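Local coordinates for protein purine nucleoside phosphorylase YlmD (Geobacillus stearothermophilus, PDB 6T1B) that catalyses the phosphorolysis of adenosine, inosine and S-methyl-5'-thioadenosine to the free purine base and the corresponding ribose 1-phosphate or methylthioribose 1-phosphate, and also deaminates adenosine, at residues A[71-76]-A[92-98]; A[118-124]-A[263-269]. Numbering follows the deposited sequence.

Contact 1. Residues A[71-76]-A[92-98]; sequences LERWVC and DRGNGAQ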
ATOM      1  N   LEU A  71     -11.900 -11.039   9.781  1.00 18.35           N
ATOM      2  CA  LEU A  71     -11.073 -11.538   8.689  1.00 15.45           C
ATOM      3  C   LEU A  71     -11.922 -12.017   7.523  1.00 14.23           C
ATOM      4  O   LEU A  71     -11.498 -11.886   6.367  1.00 14.66           O
ATOM      5  CB  LEU A  71     -10.194 -12.674   9.234  1.00 15.57           C
ATOM      6  CG  LEU A  71      -9.193 -13.281   8.255  1.00 15.55           C
ATOM      7  CD1 LEU A  71      -8.293 -12.287   7.574  1.00 15.40           C
ATOM      8  CD2 LEU A  71      -8.333 -14.306   9.008  1.00 17.95           C
ATOM      9  N   GLU A  72     -13.118 -12.544   7.798  1.00 17.50           N
ATOM     10  CA  GLU A  72     -14.031 -12.988   6.748  1.00 16.25           C
ATOM     11  C   GLU A  72     -14.467 -11.858   5.816  1.00 16.08           C
ATOM     12  O   GLU A  72     -15.055 -12.123   4.757  1.00 19.06           O
ATOM     13  CB  GLU A  72     -15.279 -13.600   7.389  1.00 23.01           C
ATOM     14  CG  GLU A  72     -15.041 -14.918   8.120  1.00 35.61           C
ATOM     15  CD  GLU A  72     -14.267 -14.766   9.423  1.00 42.95           C
ATOM     16  OE1 GLU A  72     -14.334 -13.687  10.047  1.00 26.91           O
ATOM     17  OE2 GLU A  72     -13.577 -15.727   9.826  1.00 55.39           O
ATOM     18  N   ARG A  73     -14.242 -10.603   6.200  1.00 16.25           N
ATOM     19  CA  ARG A  73     -14.652  -9.457   5.400  1.00 15.15           C
ATOM     20  C   ARG A  73     -13.501  -8.795   4.648  1.00 14.11           C
ATOM     21  O   ARG A  73     -13.707  -7.753   4.013  1.00 13.39           O
ATOM     22  CB  ARG A  73     -15.382  -8.433   6.280  1.00 18.65           C
ATOM     23  CG  ARG A  73     -16.723  -8.948   6.779  1.00 26.18           C
ATOM     24  CD  ARG A  73     -17.350  -8.020   7.786  1.00 56.13           C
ATOM     25  NE  ARG A  73     -18.306  -8.737   8.624  1.00 59.38           N
ATOM     26  CZ  ARG A  73     -18.922  -8.205   9.673  1.00 82.07           C
ATOM     27  NH1 ARG A  73     -18.683  -6.945  10.015  1.00 68.29           N
ATOM     28  NH2 ARG A  73     -19.774  -8.938  10.378  1.00 60.41           N
ATOM     29  N   TRP A  74     -12.308  -9.384   4.674  1.00 12.83           N
ATOM     30  CA  TRP A  74     -11.177  -8.796   3.982  1.00 11.17           C
ATOM     31  C   TRP A  74     -11.148  -9.283   2.536  1.00 11.89           C
ATOM     32  O   TRP A  74     -11.624 -10.388   2.233  1.00 12.70           O
ATOM     33  CB  TRP A  74      -9.852  -9.190   4.625  1.00 13.24           C
ATOM     34  CG  TRP A  74      -9.655  -8.835   6.052  1.00 12.16           C
ATOM     35  CD1 TRP A  74     -10.562  -8.367   6.958  1.00 13.53           C
ATOM     36  CD2 TRP A  74      -8.410  -8.942   6.731  1.00 11.94           C
ATOM     37  NE1 TRP A  74      -9.940  -8.179   8.187  1.00 12.42           N
ATOM     38  CE2 TRP A  74      -8.620  -8.539   8.062  1.00 14.18           C
ATOM     39  CE3 TRP A  74      -7.127  -9.335   6.341  1.00 12.17           C
ATOM     40  CZ2 TRP A  74      -7.584  -8.533   8.998  1.00 12.79           C
ATOM     41  CZ3 TRP A  74      -6.121  -9.354   7.286  1.00 12.69           C
ATOM     42  CH2 TRP A  74      -6.355  -8.943   8.582  1.00 12.94           C
ATOM     43  N   VAL A  75     -10.521  -8.489   1.654  1.00 11.41           N
ATOM     44  CA  VAL A  75     -10.250  -8.893   0.276  1.00 10.66           C
ATOM     45  C   VAL A  75      -8.787  -8.608  -0.015  1.00 10.98           C
ATOM     46  O   VAL A  75      -8.323  -7.488   0.200  1.00 10.60           O
ATOM     47  CB  VAL A  75     -11.125  -8.141  -0.734  1.00 11.94           C
ATOM     48  CG1 VAL A  75     -10.838  -8.658  -2.132  1.00 12.74           C
ATOM     49  CG2 VAL A  75     -12.597  -8.283  -0.409  1.00 13.30           C
ATOM     50  N   CYS A  76      -8.075  -9.626  -0.497  1.00 10.39           N
ATOM     51  CA  CYS A  76      -6.664  -9.565  -0.820  1.00 11.02           C
ATOM     52  C   CYS A  76      -6.481  -9.858  -2.305  1.00 12.10           C
ATOM     53  O   CYS A  76      -7.357 -10.444  -2.966  1.00 11.98           O
ATOM     54  CB  CYS A  76      -5.900 -10.608   0.004  1.00 11.01           C
ATOM     55  SG  CYS A  76      -5.996 -10.331   1.800  1.00 12.36           S
ATOM     56  N   ASP A  92     -16.776 -10.590  -2.920  1.00 18.11           N
ATOM     57  CA  ASP A  92     -15.377 -10.974  -2.938  1.00 16.68           C
ATOM     58  C   ASP A  92     -14.805 -11.158  -1.543  1.00 16.64           C
ATOM     59  O   ASP A  92     -13.631 -11.526  -1.420  1.00 16.34           O
ATOM     60  CB  ASP A  92     -14.556  -9.940  -3.721  1.00 14.86           C
ATOM     61  CG  ASP A  92     -15.063  -9.766  -5.136  1.00 21.44           C
ATOM     62  OD1 ASP A  92     -15.510  -8.655  -5.483  1.00 18.65           O
ATOM     63  OD2 ASP A  92     -15.076 -10.763  -5.885  1.00 25.75           O
ATOM     64  N   ARG A  93     -15.613 -10.957  -0.502  1.00 16.78           N
ATOM     65  CA  ARG A  93     -15.086 -11.052   0.850  1.00 16.29           C
ATOM     66  C   ARG A  93     -14.521 -12.437   1.095  1.00 15.79           C
ATOM     67  O   ARG A  93     -15.111 -13.454   0.691  1.00 17.48           O
ATOM     68  CB  ARG A  93     -16.169 -10.807   1.885  1.00 20.39           C
ATOM     69  CG  ARG A  93     -16.665  -9.380   1.961  1.00 23.36           C
ATOM     70  CD  ARG A  93     -18.063  -9.424   2.540  1.00 32.02           C
ATOM     71  NE  ARG A  93     -18.295  -8.381   3.514  1.00 42.90           N
ATOM     72  CZ  ARG A  93     -19.397  -8.296   4.241  1.00 45.48           C
ATOM     73  NH1 ARG A  93     -19.530  -7.308   5.110  1.00 46.67           N
ATOM     74  NH2 ARG A  93     -20.356  -9.211   4.092  1.00 32.17           N
ATOM     75  N   GLY A  94     -13.386 -12.464   1.786  1.00 15.26           N
ATOM     76  CA  GLY A  94     -12.678 -13.690   2.063  1.00 16.09           C
ATOM     77  C   GLY A  94     -11.643 -14.084   1.042  1.00 16.07           C
ATOM     78  O   GLY A  94     -10.797 -14.941   1.346  1.00 14.97           O
ATOM     79  N   ASN A  95     -11.640 -13.486  -0.150  1.00 14.13           N
ATOM     80  CA  ASN A  95     -10.700 -13.894  -1.186  1.00 14.77           C
ATOM     81  C   ASN A  95      -9.281 -13.558  -0.739  1.00 13.85           C
ATOM     82  O   ASN A  95      -8.950 -12.390  -0.514  1.00 13.26           O
ATOM     83  CB  ASN A  95     -11.005 -13.182  -2.499  1.00 17.16           C
ATOM     84  CG  ASN A  95     -12.245 -13.709  -3.170  1.00 22.84           C
ATOM     85  OD1 ASN A  95     -12.896 -14.633  -2.691  1.00 23.09           O
ATOM     86  ND2 ASN A  95     -12.578 -13.106  -4.312  1.00 27.91           N
ATOM     87  N   GLY A  96      -8.463 -14.581  -0.579  1.00 13.85           N
ATOM     88  CA  GLY A  96      -7.102 -14.410  -0.143  1.00 12.49           C
ATOM     89  C   GLY A  96      -6.935 -14.104   1.325  1.00 12.61           C
ATOM     90  O   GLY A  96      -5.812 -13.808   1.758  1.00 14.58           O
ATOM     91  N   ALA A  97      -8.001 -14.151   2.105  1.00 12.93           N
ATOM     92  CA  ALA A  97      -7.906 -13.731   3.506  1.00 13.90           C
ATOM     93  C   ALA A  97      -7.189 -14.770   4.362  1.00 15.54           C
ATOM     94  O   ALA A  97      -6.392 -14.421   5.241  1.00 15.08           O
ATOM     95  CB  ALA A  97      -9.293 -13.447   4.058  1.00 14.76           C
ATOM     96  N   GLN A  98      -7.452 -16.044   4.118  1.00 14.74           N
ATOM     97  CA  GLN A  98      -6.806 -17.126   4.833  1.00 15.16           C
ATOM     98  C   GLN A  98      -6.101 -18.108   3.920  1.00 18.73           C
ATOM     99  O   GLN A  98      -5.402 -19.000   4.418  1.00 22.04           O
ATOM    100  CB  GLN A  98      -7.842 -17.897   5.667  1.00 21.48           C
ATOM    101  CG  GLN A  98      -8.522 -17.007   6.680  1.00 26.00           C
ATOM    102  CD  GLN A  98      -9.520 -17.742   7.534  1.00 29.79           C
ATOM    103  OE1 GLN A  98      -9.218 -18.788   8.093  1.00 28.92           O
ATOM    104  NE2 GLN A  98     -10.729 -17.194   7.631  1.00 42.85           N
TER
HETATM  105  O   HOH W   1     -11.686 -15.159   5.857  1.00 40.47           O
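Asp92 opens a type II beta turn that ends at Asn95, closed by the hydrogen bond from Asn95 N to Asp92 O (3.1 Å); its carboxylate turns away from 71-76 to Thr89, while Asp92 O meets Val75 CG2 at 3.6 Å. Arg93 runs beside Arg73, and the two like charges come close, Arg73 NE lying 4.0 Å from Arg93 NH1; Arg73 CG covers one face of the Arg93 guanidinium, whose NH1 is hydrogen-bonded to Gly116 O. Gly94 then gives its N to Trp74 O (2.8 Å). With phi at 91°, a CB here would be jammed against the preceding carbonyl, so the turn calls for glycine. Asn95 O accepts Cys76 N at 2.9 Å. At Gly96 a CB would clash with Cys76 CB; its absence leaves room for Gly96 CA to lie 4.9 Å from Cys76 CA. Ala97 points its methyl at 71-76, with CB 3.8 Å from Leu71 CD1 and 4.3 Å from Trp74 CB. Gln98 CG lies 3.6 Å from Leu71 CD2, and Gln98 NE2 is hydrogen-bonded to a water (2.9 Å) that makes a weak hydrogen bond to Leu71 O. A type II turn and the loop that follows it are thus held by two backbone hydrogen bonds, to Trp74 O and from Cys76 N, beside edge strand 74-75 of a mixed sheet, and Arg60 of the inosine pocket hydrogen-bonds Gly96 O and Ala97 O.

Contact 2. Residues A[118-124]-A[263-269]; sequences LLALCFA and RMLAFIG. With NOS (inosine), chain B.
Phe123, Leu118 and Arg263 lose the most surface in this antiparallel pairing of strands 118-123 and 264-269, whose axes approach to 4.5 Å with 165° between their directions. Residues 118-123 and 264-269 are in beta conformation. Leu119-Ile268, Leu121-Ala266 and Phe123-Met264 are hydrogen-bonded pairs; Ala120-Phe267 and Cys122-Leu265 are non-hydrogen-bonded pairs, with CA atoms 4.5 and 4.6 Å apart. Each hydrogen-bonded pair makes two bonds: Leu119 N to Ile268 O 2.9 Å and Ile268 N to Leu119 O 3.0 Å; Leu121 N to Ala266 O 3.0 Å and Ala266 N to Leu121 O 2.8 Å; Phe123 N to Met264 O 2.9 Å and Met264 N to Phe123 O 2.8 Å.

Phe123 (chi1 m, chi2 -87°) lies on the face with Leu119, Leu121, Met264, Ala266 and Ile268, its CE2 3.5 Å from Ala266 CB. At the other end Leu118 (t, p) sets CD2 3.9 Å from Phe267 CB and CD1 3.7 Å from Gly269 N, where a CB on the glycine would be tight. Arg263 (m, m, t, chi4 -95°) packs CB 3.8 Å from Cys122 CB and carries its guanidinium past Ala124, so that NE donates to inosine O4' at 3.0 Å. Inosine O5' donates to Cys122 O at 3.1 Å; these strand ends thus form part of the nucleoside pocket.

Strands 25-29 and 74-75 continue the sheet beyond 264-269 and 118-123 respectively. Helix 53-67 packs on Cys122, Leu265 and Phe267, whereas strand 138-144 of the second mixed sheet covers Leu121, Ala266 and Ile268.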
ATOM      1  N   LEU A 118     -12.889  -4.897   3.744  1.00 11.82           N
ATOM      2  CA  LEU A 118     -11.568  -4.397   4.100  1.00 12.75           C
ATOM      3  C   LEU A 118     -10.579  -4.782   3.018  1.00 11.13           C
ATOM      4  O   LEU A 118     -10.224  -5.950   2.884  1.00 11.80           O
ATOM      5  CB  LEU A 118     -11.116  -4.921   5.466  1.00 12.39           C
ATOM      6  CG  LEU A 118      -9.906  -4.166   6.022  1.00 11.32           C
ATOM      7  CD1 LEU A 118     -10.273  -2.776   6.522  1.00 13.63           C
ATOM      8  CD2 LEU A 118      -9.183  -4.966   7.105  1.00 13.07           C
ATOM      9  N   LEU A 119     -10.101  -3.805   2.247  1.00 11.06           N
ATOM     10  CA  LEU A 119      -9.054  -4.063   1.275  1.00 10.38           C
ATOM     11  C   LEU A 119      -7.764  -4.256   2.051  1.00 10.33           C
ATOM     12  O   LEU A 119      -7.453  -3.457   2.948  1.00 11.59           O
ATOM     13  CB  LEU A 119      -8.915  -2.878   0.322  1.00  9.84           C
ATOM     14  CG  LEU A 119     -10.247  -2.447  -0.322  1.00 12.26           C
ATOM     15  CD1 LEU A 119      -9.969  -1.259  -1.236  1.00 12.42           C
ATOM     16  CD2 LEU A 119     -10.929  -3.536  -1.052  1.00 12.21           C
ATOM     17  N   ALA A 120      -6.982  -5.270   1.698  1.00  9.89           N
ATOM     18  CA  ALA A 120      -5.844  -5.661   2.517  1.00 10.25           C
ATOM     19  C   ALA A 120      -4.715  -6.117   1.602  1.00 10.74           C
ATOM     20  O   ALA A 120      -4.835  -7.149   0.926  1.00 10.77           O
ATOM     21  CB  ALA A 120      -6.277  -6.766   3.483  1.00 12.13           C
ATOM     22  N   LEU A 121      -3.605  -5.359   1.600  1.00  9.07           N
ATOM     23  CA  LEU A 121      -2.446  -5.632   0.763  1.00  8.95           C
ATOM     24  C   LEU A 121      -1.174  -5.667   1.623  1.00  9.11           C
ATOM     25  O   LEU A 121      -1.092  -4.976   2.647  1.00  9.87           O
ATOM     26  CB  LEU A 121      -2.300  -4.590  -0.362  1.00 10.50           C
ATOM     27  CG  LEU A 121      -3.179  -4.796  -1.598  1.00 10.57           C
ATOM     28  CD1 LEU A 121      -4.668  -4.528  -1.466  1.00 11.52           C
ATOM     29  CD2 LEU A 121      -2.617  -3.958  -2.755  1.00 12.89           C
ATOM     30  N   CYS A 122      -0.202  -6.470   1.193  1.00  8.64           N
ATOM     31  CA  CYS A 122       1.010  -6.701   1.954  1.00  8.84           C
ATOM     32  C   CYS A 122       2.172  -5.871   1.448  1.00  9.20           C
ATOM     33  O   CYS A 122       2.310  -5.687   0.226  1.00  9.96           O
ATOM     34  CB  CYS A 122       1.390  -8.173   1.838  1.00 10.31           C
ATOM     35  SG  CYS A 122       0.361  -9.286   2.815  1.00 13.73           S
ATOM     36  N   PHE A 123       3.035  -5.430   2.378  1.00  8.58           N
ATOM     37  CA  PHE A 123       4.110  -4.504   2.071  1.00  9.58           C
ATOM     38  C   PHE A 123       5.332  -4.778   2.934  1.00  9.79           C
ATOM     39  O   PHE A 123       5.212  -5.096   4.120  1.00 10.55           O
ATOM     40  CB  PHE A 123       3.666  -3.063   2.344  1.00 10.60           C
ATOM     41  CG  PHE A 123       2.658  -2.602   1.377  1.00 10.15           C
ATOM     42  CD1 PHE A 123       3.059  -2.038   0.182  1.00 10.55           C
ATOM     43  CD2 PHE A 123       1.320  -2.827   1.595  1.00  9.03           C
ATOM     44  CE1 PHE A 123       2.127  -1.655  -0.769  1.00 11.20           C
ATOM     45  CE2 PHE A 123       0.384  -2.448   0.637  1.00 10.51           C
ATOM     46  CZ  PHE A 123       0.795  -1.874  -0.542  1.00 10.90           C
ATOM     47  N   ALA A 124       6.527  -4.556   2.366  1.00  9.71           N
ATOM     48  CA  ALA A 124       7.768  -4.498   3.130  1.00  9.26           C
ATOM     49  C   ALA A 124       8.844  -3.747   2.340  1.00 10.44           C
ATOM     50  O   ALA A 124       9.930  -4.256   2.100  1.00 11.30           O
ATOM     51  CB  ALA A 124       8.248  -5.888   3.517  1.00 11.32           C
ATOM     52  N   ARG A 263       5.744  -9.426   6.149  1.00  9.29           N
ATOM     53  CA  ARG A 263       5.013  -8.356   5.503  1.00  9.22           C
ATOM     54  C   ARG A 263       4.076  -7.661   6.482  1.00  9.12           C
ATOM     55  O   ARG A 263       3.401  -8.311   7.293  1.00 10.33           O
ATOM     56  CB  ARG A 263       4.161  -8.893   4.353  1.00  9.89           C
ATOM     57  CG  ARG A 263       4.933  -9.586   3.257  1.00 10.11           C
ATOM     58  CD  ARG A 263       5.758  -8.593   2.465  1.00 12.41           C
ATOM     59  NE  ARG A 263       6.470  -9.222   1.361  1.00 14.11           N
ATOM     60  CZ  ARG A 263       7.730  -9.639   1.420  1.00 17.16           C
ATOM     61  NH1 ARG A 263       8.442  -9.503   2.528  1.00 14.38           N
ATOM     62  NH2 ARG A 263       8.299 -10.207   0.361  1.00 20.09           N
ATOM     63  N   MET A 264       4.063  -6.336   6.400  1.00  9.79           N
ATOM     64  CA  MET A 264       3.010  -5.571   7.033  1.00  9.18           C
ATOM     65  C   MET A 264       1.763  -5.625   6.146  1.00 11.06           C
ATOM     66  O   MET A 264       1.848  -5.896   4.953  1.00 11.14           O
ATOM     67  CB  MET A 264       3.416  -4.114   7.177  1.00 11.02           C
ATOM     68  CG  MET A 264       4.597  -3.823   8.091  1.00  9.30           C
ATOM     69  SD  MET A 264       6.231  -4.002   7.361  1.00 10.75           S
ATOM     70  CE  MET A 264       6.295  -2.585   6.255  1.00 11.21           C
ATOM     71  N   LEU A 265       0.606  -5.353   6.744  1.00  9.90           N
ATOM     72  CA  LEU A 265      -0.630  -5.231   5.987  1.00  9.15           C
ATOM     73  C   LEU A 265      -1.031  -3.760   5.985  1.00 10.52           C
ATOM     74  O   LEU A 265      -1.131  -3.144   7.057  1.00 10.66           O
ATOM     75  CB  LEU A 265      -1.758  -6.005   6.644  1.00 10.88           C
ATOM     76  CG  LEU A 265      -2.978  -6.285   5.780  1.00 14.28           C
ATOM     77  CD1 LEU A 265      -2.645  -7.432   4.807  1.00 13.97           C
ATOM     78  CD2 LEU A 265      -4.198  -6.565   6.616  1.00 16.30           C
ATOM     79  N   ALA A 266      -1.248  -3.223   4.799  1.00  9.19           N
ATOM     80  CA  ALA A 266      -1.962  -1.966   4.614  1.00  9.41           C
ATOM     81  C   ALA A 266      -3.424  -2.310   4.397  1.00  9.87           C
ATOM     82  O   ALA A 266      -3.754  -3.293   3.721  1.00 10.33           O
ATOM     83  CB  ALA A 266      -1.447  -1.232   3.382  1.00  9.51           C
ATOM     84  N   PHE A 267      -4.303  -1.502   4.974  1.00  9.62           N
ATOM     85  CA  PHE A 267      -5.714  -1.834   4.899  1.00 10.02           C
ATOM     86  C   PHE A 267      -6.534  -0.563   4.819  1.00 11.39           C
ATOM     87  O   PHE A 267      -6.138   0.493   5.334  1.00 11.38           O
ATOM     88  CB  PHE A 267      -6.165  -2.694   6.083  1.00 12.31           C
ATOM     89  CG  PHE A 267      -5.778  -2.125   7.416  1.00 10.88           C
ATOM     90  CD1 PHE A 267      -6.601  -1.233   8.084  1.00 12.55           C
ATOM     91  CD2 PHE A 267      -4.566  -2.470   8.001  1.00 11.06           C
ATOM     92  CE1 PHE A 267      -6.226  -0.713   9.308  1.00 14.89           C
ATOM     93  CE2 PHE A 267      -4.208  -1.949   9.226  1.00 13.81           C
ATOM     94  CZ  PHE A 267      -5.019  -1.055   9.864  1.00 15.39           C
ATOM     95  N   ILE A 268      -7.656  -0.658   4.123  1.00 10.25           N
ATOM     96  CA  ILE A 268      -8.645   0.419   4.134  1.00 12.86           C
ATOM     97  C   ILE A 268     -10.029  -0.169   3.891  1.00 11.31           C
ATOM     98  O   ILE A 268     -10.223  -1.033   3.026  1.00 12.01           O
ATOM     99  CB  ILE A 268      -8.283   1.526   3.122  1.00 13.14           C
ATOM    100  CG1 ILE A 268      -9.220   2.734   3.247  1.00 13.90           C
ATOM    101  CG2 ILE A 268      -8.304   1.011   1.672  1.00 13.12           C
ATOM    102  CD1 ILE A 268      -8.728   3.977   2.494  1.00 14.29           C
ATOM    103  N   GLY A 269     -11.008   0.352   4.624  1.00 12.15           N
ATOM    104  CA  GLY A 269     -12.391  -0.067   4.475  1.00 12.94           C
ATOM    105  C   GLY A 269     -13.289   0.869   5.252  1.00 13.89           C
ATOM    106  O   GLY A 269     -12.808   1.705   6.026  1.00 16.59           O
TER
HETATM  107  N9  NOS B 301       3.747 -11.657  -0.717  1.00 28.56           N
HETATM  108  C4  NOS B 301       2.425 -11.414  -0.666  1.00 26.01           C
HETATM  109  N3  NOS B 301       1.511 -10.569  -1.471  1.00 25.85           N
HETATM  110  C2  NOS B 301       0.106 -10.567  -1.172  1.00 25.92           C
HETATM  111  N1  NOS B 301      -0.433 -11.364  -0.106  1.00 25.76           N
HETATM  112  C6  NOS B 301       0.392 -12.187   0.694  1.00 23.83           C
HETATM  113  O6  NOS B 301      -0.118 -12.819   1.578  1.00 19.81           O
HETATM  114  C5  NOS B 301       1.896 -12.170   0.352  1.00 24.18           C
HETATM  115  N7  NOS B 301       2.882 -12.791   0.922  1.00 21.97           N
HETATM  116  C8  NOS B 301       4.014 -12.504   0.283  1.00 27.12           C
HETATM  117  C5' NOS B 301       4.113  -7.510  -1.797  1.00 40.47           C
HETATM  118  O5' NOS B 301       4.890  -6.409  -1.332  1.00 41.78           O
HETATM  119  C4' NOS B 301       4.993  -8.682  -2.150  1.00 38.12           C
HETATM  120  O4' NOS B 301       4.858  -9.680  -1.113  1.00 35.88           O
HETATM  121  C1' NOS B 301       4.601 -10.946  -1.685  1.00 33.55           C
HETATM  122  C2' NOS B 301       4.011 -10.686  -3.068  1.00 36.43           C
HETATM  123  O2' NOS B 301       4.315 -11.760  -3.948  1.00 37.52           O
HETATM  124  C3' NOS B 301       4.686  -9.376  -3.478  1.00 38.34           C
HETATM  125  O3' NOS B 301       5.923  -9.665  -4.153  1.00 39.57           O

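Both contacts reach the same mixed sheet, contact 1 through strand 74-75 alone and contact 2 through both of its strands; they follow one another along the chain, their centres 12 Å apart. They join through strand 118-123, which runs parallel to 74-75: Val75 N lies 2.8 Å from Leu118 O and Arg73 O 3.0 Å from Leu118 N, both probable hydrogen bonds. The indole of Trp74 packs across the junction, with CZ3 3.5 Å from Leu265 CD2 and NE1 3.5 Å from Leu118 CD2. Contact 2 binds inosine directly; in contact 1 the side chain of Cys76 is about 6 Å from the bound inosine. The side chain of Phe123 in contact 2 is about 6 Å from the catalytic zinc.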